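Local coordinates for protein formyltransferase (Francisella tularensis subsp. tularensis, PDB 4NV1) that belongs to the formyltransferase family, assembles as a dimer and binds dTDP-4-amino-4,6-dideoxyglucose in a pocket lined by residues from distant parts of the chain, at residues R213-T216 / N222-F225; C195-D200 / I209-A214; F105-S110 / E145-V150. All coordinates share one frame; numbering follows the deposited sequence.

Contact 1 of 3, residues R213-T216 / N222-F225. With 0FX (dTDP-4-amino-4,6-dideoxyglucose), chain I.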
loop_
_atom_site.group_PDB
_atom_site.type_symbol
_atom_site.label_atom_id
_atom_site.label_comp_id
_atom_site.label_asym_id
_atom_site.label_seq_id
_atom_site.Cartn_x
_atom_site.Cartn_y
_atom_site.Cartn_z
ATOM N N ARG A 213 5.920 -5.365 4.701
ATOM C CA ARG A 213 4.871 -5.449 5.680
ATOM C C ARG A 213 5.297 -5.243 7.134
ATOM O O ARG A 213 4.544 -4.614 7.927
ATOM C CB ARG A 213 3.959 -6.656 5.469
ATOM C CG ARG A 213 4.528 -7.989 5.970
ATOM C CD ARG A 213 3.828 -9.137 5.303
ATOM N NE ARG A 213 4.372 -10.464 5.582
ATOM C CZ ARG A 213 3.828 -11.327 6.437
ATOM N NH1 ARG A 213 2.822 -10.974 7.189
ATOM N NH2 ARG A 213 4.333 -12.555 6.592
ATOM N N ALA A 214 6.509 -5.665 7.478
ATOM C CA ALA A 214 7.005 -5.458 8.845
ATOM C C ALA A 214 7.201 -3.956 9.112
ATOM O O ALA A 214 7.097 -3.490 10.228
ATOM C CB ALA A 214 8.341 -6.151 9.069
ATOM N N MET A 215 7.506 -3.190 8.063
ATOM C CA MET A 215 7.705 -1.751 8.166
ATOM C C MET A 215 6.488 -0.858 7.926
ATOM O O MET A 215 6.627 0.374 7.977
ATOM C CB MET A 215 8.815 -1.325 7.193
ATOM C CG MET A 215 10.186 -1.929 7.416
ATOM S SD MET A 215 10.990 -1.565 8.977
ATOM C CE MET A 215 11.681 0.031 8.676
ATOM N N THR A 216 5.325 -1.480 7.764
ATOM C CA THR A 216 4.066 -0.832 7.527
ATOM C C THR A 216 3.158 -0.835 8.750
ATOM O O THR A 216 2.706 -1.884 9.254
ATOM C CB THR A 216 3.329 -1.398 6.278
ATOM O OG1 THR A 216 4.197 -1.366 5.121
ATOM C CG2 THR A 216 2.084 -0.590 6.014
ATOM N N ASN A 222 8.054 4.830 7.767
ATOM C CA ASN A 222 9.203 4.049 8.198
ATOM C C ASN A 222 10.258 3.739 7.168
ATOM O O ASN A 222 11.368 4.282 7.241
ATOM C CB ASN A 222 8.742 2.737 8.892
ATOM C CG ASN A 222 7.885 3.001 10.108
ATOM O OD1 ASN A 222 8.104 4.004 10.830
ATOM N ND2 ASN A 222 6.858 2.188 10.319
ATOM N N SER A 223 9.999 2.781 6.270
ATOM C CA SER A 223 11.010 2.424 5.294
ATOM C C SER A 223 11.101 3.445 4.182
ATOM O O SER A 223 10.095 4.023 3.801
ATOM C CB SER A 223 10.793 1.025 4.713
ATOM O OG SER A 223 9.448 0.975 4.336
ATOM N N TYR A 224 12.302 3.604 3.630
ATOM C CA TYR A 224 12.476 4.579 2.557
ATOM C C TYR A 224 13.601 4.195 1.641
ATOM O O TYR A 224 14.395 3.306 1.963
ATOM C CB TYR A 224 12.624 6.007 3.126
ATOM C CG TYR A 224 13.911 6.224 3.863
ATOM C CD1 TYR A 224 13.986 6.017 5.233
ATOM C CD2 TYR A 224 15.070 6.560 3.188
ATOM C CE1 TYR A 224 15.185 6.156 5.916
ATOM C CE2 TYR A 224 16.269 6.702 3.859
ATOM C CZ TYR A 224 16.311 6.510 5.228
ATOM O OH TYR A 224 17.478 6.702 5.897
ATOM N N PHE A 225 13.563 4.750 0.425
ATOM C CA PHE A 225 14.766 4.765 -0.406
ATOM C C PHE A 225 15.144 6.182 -0.829
ATOM O O PHE A 225 14.322 7.105 -0.845
ATOM C CB PHE A 225 14.704 3.831 -1.631
ATOM C CG PHE A 225 13.599 4.130 -2.619
ATOM C CD1 PHE A 225 12.420 3.394 -2.603
ATOM C CD2 PHE A 225 13.760 5.097 -3.583
ATOM C CE1 PHE A 225 11.391 3.649 -3.473
ATOM C CE2 PHE A 225 12.759 5.328 -4.503
ATOM C CZ PHE A 225 11.561 4.623 -4.449
HETATM O O4P 0FX I . 4.062 0.895 22.240
HETATM P P2 0FX I . 3.573 2.347 22.479
HETATM O O3P 0FX I . 2.142 2.817 22.634
HETATM O O1G 0FX I . 4.727 3.268 23.069
HETATM C C1G 0FX I . 5.207 3.088 24.381
HETATM C C2G 0FX I . 6.331 4.111 24.388
HETATM O O2G 0FX I . 5.940 5.331 23.751
HETATM C C3G 0FX I . 7.568 3.586 23.686
HETATM O O3G 0FX I . 8.553 4.599 23.980
HETATM C C4G 0FX I . 7.887 2.183 24.237
HETATM N N4A 0FX I . 9.120 1.629 23.696
HETATM C C5G 0FX I . 6.741 1.185 24.027
HETATM C C6G 0FX I . 7.062 -0.174 24.635
HETATM O O5G 0FX I . 5.585 1.734 24.663
HETATM O OPP 0FX I . 3.499 3.336 21.231
HETATM P P 0FX I . 4.434 3.669 19.999
HETATM O O1P 0FX I . 5.660 4.509 20.293
HETATM O O2P 0FX I . 3.219 4.044 19.159
HETATM O O5 0FX I . 4.860 2.309 19.245
HETATM C C5 0FX I . 3.808 1.428 18.832
HETATM C C4 0FX I . 4.117 0.762 17.503
HETATM O O4 0FX I . 3.966 1.706 16.458
HETATM C C3 0FX I . 5.505 0.222 17.336
HETATM O O3 0FX I . 5.608 -1.165 17.692
HETATM C C2 0FX I . 5.715 0.267 15.821
HETATM C C1 0FX I . 4.881 1.480 15.410
HETATM N N11 0FX I . 5.769 2.606 15.102
HETATM C C61 0FX I . 6.098 3.484 16.074
HETATM C C51 0FX I . 6.949 4.532 15.793
HETATM C C5A 0FX I . 7.433 5.556 16.799
HETATM C C21 0FX I . 6.238 2.749 13.846
HETATM O O21 0FX I . 5.890 1.915 12.846
HETATM N N31 0FX I . 7.020 3.777 13.498
HETATM C C41 0FX I . 7.349 4.640 14.483
HETATM O O41 0FX I . 8.167 5.661 14.251
#
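Asn222 meets Met215 twice, through its apolar root and through its amide, and the same amide reads the thymine base of dTDP-4-amino-4,6-dideoxyglucose. At the root, Asn222 CB lies 3.3 Å from Met215 O and also touches the thioether methyl, with Met215 CE 4.0 Å from Asn222 CB. CG then turns away from the carbonyl carbon to sit beside the backbone N (chi1 -60°), which carries the amide out toward the base; CG itself faces O21 and N31 of the ligand. At the tip the two ends of the amide divide the work. Asn222 OD1 accepts from the base nitrogen N31 at 2.9 Å in a nearly straight bond (174°). Asn222 ND2 donates to the base oxygen O21 at 2.7 Å, closing a two-bond ring between amide and base. Asn222 ND2 also donates to Met215 O at 3.0 Å (157°); that oxygen lies close to the Asn222 amide plane, whereas ND2 stands above the plane of the Met215 carbonyl, off its lone pairs.

That carbonyl belongs to the first residue to leave helical geometry after helix 205-214, so the turn following the helix supplies a second-shell acceptor. The Met215 side chain, bent at both chi2 and chi3, curls against Ser223. Met215 CB is 3.7 Å from Ser223 OG, its CG packs on Ser223 CB, and its methyl reaches the Ser223 backbone N. Tyr191, from helix 188-195, touches both Met215 and Asn222.

Here a carboxamide illustrates how a donor and an acceptor on one group can match a base. Because N31 donates, O21 accepts and Met215 O takes the other N-H of ND2, the amide flip is determined: exchanging nitrogen and oxygen would set acceptor against acceptor at both oxygens.

Contact 2 of 3, residues C195-D200 / I209-A214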
loop_
_atom_site.group_PDB
_atom_site.type_symbol
_atom_site.label_atom_id
_atom_site.label_comp_id
_atom_site.label_asym_id
_atom_site.label_seq_id
_atom_site.Cartn_x
_atom_site.Cartn_y
_atom_site.Cartn_z
ATOM N N CYS A 195 15.614 0.856 8.224
ATOM C CA CYS A 195 14.661 1.780 7.637
ATOM C C CYS A 195 15.015 2.196 6.211
ATOM O O CYS A 195 14.107 2.354 5.380
ATOM C CB CYS A 195 14.492 2.985 8.548
ATOM S SG CYS A 195 13.489 2.542 9.985
ATOM N N GLU A 196 16.313 2.369 5.957
ATOM C CA GLU A 196 16.818 2.652 4.643
ATOM C C GLU A 196 16.916 1.389 3.807
ATOM O O GLU A 196 17.688 0.485 4.108
ATOM C CB GLU A 196 18.210 3.233 4.679
ATOM C CG GLU A 196 18.631 3.681 3.286
ATOM C CD GLU A 196 19.497 4.929 3.343
ATOM O OE1 GLU A 196 19.232 5.895 2.603
ATOM O OE2 GLU A 196 20.411 4.963 4.184
ATOM N N ILE A 197 16.118 1.353 2.748
ATOM C CA ILE A 197 16.094 0.224 1.845
ATOM C C ILE A 197 17.375 0.286 1.038
ATOM O O ILE A 197 17.810 1.366 0.560
ATOM C CB ILE A 197 14.875 0.289 0.921
ATOM C CG1 ILE A 197 13.598 -0.007 1.702
ATOM C CG2 ILE A 197 15.010 -0.623 -0.283
ATOM C CD1 ILE A 197 12.364 0.042 0.816
ATOM N N ASP A 198 17.956 -0.895 0.857
ATOM C CA ASP A 198 19.111 -0.991 -0.041
ATOM C C ASP A 198 18.699 -1.573 -1.413
ATOM O O ASP A 198 18.515 -2.755 -1.595
ATOM C CB ASP A 198 20.215 -1.777 0.661
ATOM C CG ASP A 198 21.290 -2.223 -0.286
ATOM O OD1 ASP A 198 21.383 -1.616 -1.381
ATOM O OD2 ASP A 198 21.977 -3.217 0.075
ATOM N N LEU A 199 18.510 -0.700 -2.391
ATOM C CA LEU A 199 17.876 -1.073 -3.678
ATOM C C LEU A 199 18.578 -2.190 -4.403
ATOM O O LEU A 199 17.927 -2.923 -5.152
ATOM C CB LEU A 199 17.766 0.133 -4.608
ATOM C CG LEU A 199 16.859 1.181 -3.951
ATOM C CD1 LEU A 199 17.157 2.644 -4.283
ATOM C CD2 LEU A 199 15.409 0.812 -4.254
ATOM N N ASP A 200 19.874 -2.348 -4.141
ATOM C CA ASP A 200 20.677 -3.416 -4.760
ATOM C C ASP A 200 20.631 -4.759 -4.035
ATOM O O ASP A 200 20.963 -5.793 -4.620
ATOM C CB ASP A 200 22.113 -2.923 -4.909
ATOM C CG ASP A 200 22.190 -1.763 -5.883
ATOM O OD1 ASP A 200 21.693 -1.928 -7.008
ATOM O OD2 ASP A 200 22.663 -0.672 -5.536
ATOM N N ILE A 209 8.517 -8.737 0.570
ATOM C CA ILE A 209 7.188 -8.569 1.085
ATOM C C ILE A 209 7.141 -8.587 2.615
ATOM O O ILE A 209 6.465 -7.738 3.229
ATOM C CB ILE A 209 6.237 -9.572 0.450
ATOM C CG1 ILE A 209 6.011 -9.091 -0.964
ATOM C CG2 ILE A 209 4.935 -9.679 1.233
ATOM C CD1 ILE A 209 5.385 -10.153 -1.833
ATOM N N ASP A 210 7.831 -9.548 3.215
ATOM C CA ASP A 210 7.906 -9.656 4.685
ATOM C C ASP A 210 8.581 -8.414 5.188
ATOM O O ASP A 210 8.027 -7.804 6.071
ATOM C CB ASP A 210 8.581 -10.935 5.176
ATOM C CG ASP A 210 7.717 -12.165 4.922
ATOM O OD1 ASP A 210 6.521 -12.039 4.535
ATOM O OD2 ASP A 210 8.256 -13.272 5.099
ATOM N N TYR A 211 9.655 -7.957 4.562
ATOM C CA TYR A 211 10.251 -6.709 5.016
ATOM C C TYR A 211 9.265 -5.492 4.906
ATOM O O TYR A 211 9.163 -4.644 5.812
ATOM C CB TYR A 211 11.536 -6.425 4.241
ATOM C CG TYR A 211 12.064 -5.030 4.470
ATOM C CD1 TYR A 211 12.907 -4.747 5.517
ATOM C CD2 TYR A 211 11.669 -3.982 3.656
ATOM C CE1 TYR A 211 13.370 -3.462 5.748
ATOM C CE2 TYR A 211 12.128 -2.705 3.868
ATOM C CZ TYR A 211 12.954 -2.424 4.931
ATOM O OH TYR A 211 13.392 -1.125 5.161
ATOM N N LEU A 212 8.613 -5.353 3.760
ATOM C CA LEU A 212 7.716 -4.210 3.514
ATOM C C LEU A 212 6.520 -4.197 4.492
ATOM O O LEU A 212 6.166 -3.159 5.096
ATOM C CB LEU A 212 7.259 -4.215 2.043
ATOM C CG LEU A 212 8.417 -3.777 1.151
ATOM C CD1 LEU A 212 8.161 -4.025 -0.322
ATOM C CD2 LEU A 212 8.812 -2.338 1.439
ATOM N N ARG A 213 5.920 -5.365 4.701
ATOM C CA ARG A 213 4.871 -5.449 5.680
ATOM C C ARG A 213 5.297 -5.243 7.134
ATOM O O ARG A 213 4.544 -4.614 7.927
ATOM C CB ARG A 213 3.959 -6.656 5.469
ATOM C CG ARG A 213 4.528 -7.989 5.970
ATOM C CD ARG A 213 3.828 -9.137 5.303
ATOM N NE ARG A 213 4.372 -10.464 5.582
ATOM C CZ ARG A 213 3.828 -11.327 6.437
ATOM N NH1 ARG A 213 2.822 -10.974 7.189
ATOM N NH2 ARG A 213 4.333 -12.555 6.592
ATOM N N ALA A 214 6.509 -5.665 7.478
ATOM C CA ALA A 214 7.005 -5.458 8.845
ATOM C C ALA A 214 7.201 -3.956 9.112
ATOM O O ALA A 214 7.097 -3.490 10.228
ATOM C CB ALA A 214 8.341 -6.151 9.069
#
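Within the C-terminal dimerization region, Ile197, from the loop after helix 188-195, packs against Tyr211 and Leu212 on helix 205-214, in the subunit interface. The ring of Tyr211 is carried toward the loop with its CG anti to the backbone N (chi1 169°). Ile197 approaches that ring obliquely with its longer branch: Ile197 CG1 lies 3.8 Å from Tyr211 CE2 and 3.6 Å from Tyr211 OH. The end of the branch carries on to Leu212, where Ile197 CD1 and Leu212 CD2 are 4.3 Å apart. The phenol oxygen bonds to Met194 O, just ahead of the loop; Cys195 O is nearby but at 3.6 Å from Tyr211 OH only packs.

Polar bonds also form inside each segment. An Asx turn, Asp200 N to Asp198 OD1, shapes the loop. On the helix, Arg213 grips Asp210 side-on, NE and NH2 both reaching OD1 from one face of the carboxylate, with Arg213 NE 2.9 Å from Asp210 OD1. The other carboxylate oxygen, OD2, pairs with Lys114.

Across the dimer, Ile197 meets Ile209 of the second subunit, Tyr211 meets Met205 of that subunit, and Asp200 forms a salt bridge with Arg206 of the second subunit. Loop and helix thus join through an apolar patch that the second subunit extends, while the Tyr211 hydroxyl at its border is paired with the Met194 carbonyl.

Contact 3 of 3, residues F105-S110 / E145-V150. With 0FX (dTDP-4-amino-4,6-dideoxyglucose), chain I.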
loop_
_atom_site.group_PDB
_atom_site.type_symbol
_atom_site.label_atom_id
_atom_site.label_comp_id
_atom_site.label_asym_id
_atom_site.label_seq_id
_atom_site.Cartn_x
_atom_site.Cartn_y
_atom_site.Cartn_z
ATOM N N PHE A 105 10.304 -2.647 18.984
ATOM C CA PHE A 105 9.358 -3.061 17.966
ATOM C C PHE A 105 9.490 -4.539 17.649
ATOM O O PHE A 105 9.774 -4.901 16.512
ATOM C CB PHE A 105 9.562 -2.246 16.720
ATOM C CG PHE A 105 9.333 -0.760 16.920
ATOM C CD1 PHE A 105 9.995 0.149 16.125
ATOM C CD2 PHE A 105 8.478 -0.263 17.901
ATOM C CE1 PHE A 105 9.839 1.511 16.309
ATOM C CE2 PHE A 105 8.296 1.109 18.078
ATOM C CZ PHE A 105 8.964 1.995 17.257
ATOM N N PRO A 106 9.263 -5.361 18.663
ATOM C CA PRO A 106 9.330 -6.834 18.631
ATOM C C PRO A 106 8.578 -7.401 17.478
ATOM O O PRO A 106 9.137 -8.237 16.756
ATOM C CB PRO A 106 8.744 -7.273 19.967
ATOM C CG PRO A 106 8.105 -6.037 20.562
ATOM C CD PRO A 106 8.773 -4.853 19.965
ATOM N N GLN A 107 7.361 -6.916 17.231
ATOM C CA GLN A 107 6.589 -7.462 16.126
ATOM C C GLN A 107 7.214 -7.183 14.738
ATOM O O GLN A 107 7.187 -8.043 13.851
ATOM C CB GLN A 107 5.079 -7.150 16.173
ATOM C CG GLN A 107 4.667 -5.787 15.614
ATOM C CD GLN A 107 5.135 -4.680 16.473
ATOM O OE1 GLN A 107 5.617 -4.912 17.589
ATOM N NE2 GLN A 107 4.939 -3.439 16.019
ATOM N N VAL A 108 7.856 -6.032 14.574
ATOM C CA VAL A 108 8.534 -5.764 13.323
ATOM C C VAL A 108 9.610 -6.809 13.103
ATOM O O VAL A 108 9.638 -7.488 12.068
ATOM C CB VAL A 108 9.138 -4.371 13.264
ATOM C CG1 VAL A 108 9.895 -4.204 11.966
ATOM C CG2 VAL A 108 8.071 -3.294 13.395
ATOM N N PHE A 109 10.486 -6.950 14.072
ATOM C CA PHE A 109 11.569 -7.945 13.997
ATOM C C PHE A 109 11.013 -9.361 13.832
ATOM O O PHE A 109 11.616 -10.135 13.138
ATOM C CB PHE A 109 12.511 -7.827 15.221
ATOM C CG PHE A 109 13.427 -6.666 15.118
ATOM C CD1 PHE A 109 13.056 -5.439 15.604
ATOM C CD2 PHE A 109 14.629 -6.796 14.460
ATOM C CE1 PHE A 109 13.880 -4.352 15.418
ATOM C CE2 PHE A 109 15.429 -5.720 14.240
ATOM C CZ PHE A 109 15.073 -4.500 14.783
ATOM N N SER A 110 9.859 -9.695 14.386
ATOM C CA SER A 110 9.345 -11.047 14.261
ATOM C C SER A 110 8.869 -11.297 12.849
ATOM O O SER A 110 9.063 -12.395 12.294
ATOM C CB SER A 110 8.268 -11.436 15.308
ATOM O OG SER A 110 8.747 -11.748 16.618
ATOM N N GLU A 145 -0.785 -9.758 7.089
ATOM C CA GLU A 145 -0.741 -8.822 8.191
ATOM C C GLU A 145 0.501 -8.012 8.111
ATOM O O GLU A 145 1.516 -8.512 7.648
ATOM C CB GLU A 145 -0.674 -9.563 9.543
ATOM C CG GLU A 145 -1.909 -10.375 9.769
ATOM C CD GLU A 145 -2.002 -11.171 11.061
ATOM O OE1 GLU A 145 -0.944 -11.507 11.614
ATOM O OE2 GLU A 145 -3.172 -11.488 11.435
ATOM N N ASN A 146 0.404 -6.773 8.560
ATOM C CA ASN A 146 1.542 -5.908 8.714
ATOM C C ASN A 146 1.879 -5.668 10.204
ATOM O O ASN A 146 1.246 -6.233 11.108
ATOM C CB ASN A 146 1.253 -4.574 7.969
ATOM C CG ASN A 146 0.048 -3.840 8.529
ATOM O OD1 ASN A 146 -0.309 -3.997 9.694
ATOM N ND2 ASN A 146 -0.627 -3.053 7.675
ATOM N N SER A 147 2.849 -4.799 10.470
ATOM C CA SER A 147 3.167 -4.433 11.842
ATOM C C SER A 147 1.971 -3.972 12.634
ATOM O O SER A 147 1.888 -4.261 13.845
ATOM C CB SER A 147 4.327 -3.451 11.973
ATOM O OG SER A 147 4.413 -2.836 13.287
ATOM N N PHE A 148 1.033 -3.285 11.984
ATOM C CA PHE A 148 -0.064 -2.709 12.737
ATOM C C PHE A 148 -1.015 -3.814 13.127
ATOM O O PHE A 148 -1.490 -3.828 14.255
ATOM C CB PHE A 148 -0.828 -1.564 12.047
ATOM C CG PHE A 148 -2.120 -1.227 12.734
ATOM C CD1 PHE A 148 -2.247 -0.094 13.520
ATOM C CD2 PHE A 148 -3.223 -2.056 12.605
ATOM C CE1 PHE A 148 -3.433 0.219 14.166
ATOM C CE2 PHE A 148 -4.425 -1.756 13.255
ATOM C CZ PHE A 148 -4.522 -0.614 14.032
ATOM N N ASP A 149 -1.258 -4.786 12.264
ATOM C CA ASP A 149 -2.203 -5.807 12.625
ATOM C C ASP A 149 -1.668 -6.728 13.721
ATOM O O ASP A 149 -2.479 -7.302 14.464
ATOM C CB ASP A 149 -2.614 -6.689 11.436
ATOM C CG ASP A 149 -2.934 -5.877 10.147
ATOM O OD1 ASP A 149 -3.719 -4.911 10.268
ATOM O OD2 ASP A 149 -2.413 -6.196 9.056
ATOM N N VAL A 150 -0.359 -7.009 13.667
ATOM C CA VAL A 150 0.254 -7.901 14.634
ATOM C C VAL A 150 0.368 -7.175 15.961
ATOM O O VAL A 150 0.047 -7.765 16.971
ATOM C CB VAL A 150 1.658 -8.395 14.195
ATOM C CG1 VAL A 150 2.234 -9.284 15.314
ATOM C CG2 VAL A 150 1.498 -9.170 12.890
HETATM O O4P 0FX I . 4.062 0.895 22.240
HETATM P P2 0FX I . 3.573 2.347 22.479
HETATM O O3P 0FX I . 2.142 2.817 22.634
HETATM O O1G 0FX I . 4.727 3.268 23.069
HETATM C C1G 0FX I . 5.207 3.088 24.381
HETATM C C2G 0FX I . 6.331 4.111 24.388
HETATM O O2G 0FX I . 5.940 5.331 23.751
HETATM C C3G 0FX I . 7.568 3.586 23.686
HETATM O O3G 0FX I . 8.553 4.599 23.980
HETATM C C4G 0FX I . 7.887 2.183 24.237
HETATM N N4A 0FX I . 9.120 1.629 23.696
HETATM C C5G 0FX I . 6.741 1.185 24.027
HETATM C C6G 0FX I . 7.062 -0.174 24.635
HETATM O O5G 0FX I . 5.585 1.734 24.663
HETATM O OPP 0FX I . 3.499 3.336 21.231
HETATM P P 0FX I . 4.434 3.669 19.999
HETATM O O1P 0FX I . 5.660 4.509 20.293
HETATM O O2P 0FX I . 3.219 4.044 19.159
HETATM O O5 0FX I . 4.860 2.309 19.245
HETATM C C5 0FX I . 3.808 1.428 18.832
HETATM C C4 0FX I . 4.117 0.762 17.503
HETATM O O4 0FX I . 3.966 1.706 16.458
HETATM C C3 0FX I . 5.505 0.222 17.336
HETATM O O3 0FX I . 5.608 -1.165 17.692
HETATM C C2 0FX I . 5.715 0.267 15.821
HETATM C C1 0FX I . 4.881 1.480 15.410
HETATM N N11 0FX I . 5.769 2.606 15.102
HETATM C C61 0FX I . 6.098 3.484 16.074
HETATM C C51 0FX I . 6.949 4.532 15.793
HETATM C C5A 0FX I . 7.433 5.556 16.799
HETATM C C21 0FX I . 6.238 2.749 13.846
HETATM O O21 0FX I . 5.890 1.915 12.846
HETATM N N31 0FX I . 7.020 3.777 13.498
HETATM C C41 0FX I . 7.349 4.640 14.483
HETATM O O41 0FX I . 8.167 5.661 14.251
#
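Gln107 reaches from helix 106-113 across to Ser147 on helix 147-170, two places after the N-cap residue Phe105, whose ring packs one face on the sugar next to the thymine of dTDP-4-amino-4,6-dideoxyglucose, with C2 of the ligand 3.4 Å above the Phe105 ring plane and offset toward the rim. Tyr191 meets the same ring edge-to-face. The Gln107 CG is tucked between the backbone N and the carbonyl carbon (chi1 83°), and a further bend at chi2 brings the amide nitrogen between ligand and Ser147. There Gln107 NE2 donates to Ser147 OG at 2.8 Å and to the sugar oxygen O3 at 2.9 Å, the latter bond almost perfectly straight (178°). Both amide hydrogens are therefore used, which fixes the rotation of the group. Ser147 OG is in turn bonded to His217 ND1, another pocket residue. Nearer the backbone, Gln107 CB rests 3.7 Å from Val150 CG1.

Ser147 sits inside a capping box, as the residue after the N-cap Asn146: Asn146 OD1 accepts from Asp149 N at 2.9 Å, and Asp149 OD2 accepts in return from Asn146 N. Ser147 thus projects from the capped first turn of helix 147-170. Val108 follows with CG2 alongside the hydroxyl, Val108 CG2 being 3.7 Å from Ser147 OG, and also touches Met194 and Met215.

In the fold
Along the chain contact 3 closes first; contacts 2 and 1 then follow, overlapping at Arg213 and Ala214 on helix 205-214. The centres of contacts 1 and 2 are about 6 Å apart, and the centre of contact 3 is about 11 Å from that of contact 1 and about 14 Å from that of contact 2, all on one side of the chain's centre. Contact 3 lies in the formyl transferase region, the others in the C-terminal dimerization region. The end of helix 205-214 bridges them: Arg213 bonds through its side chain to Glu145 O and through its backbone to Ser147. Contacts 1 and 3 approach different parts of the same ligand, so the pocket draws on both regions, while contact 2 packs directly against the second subunit.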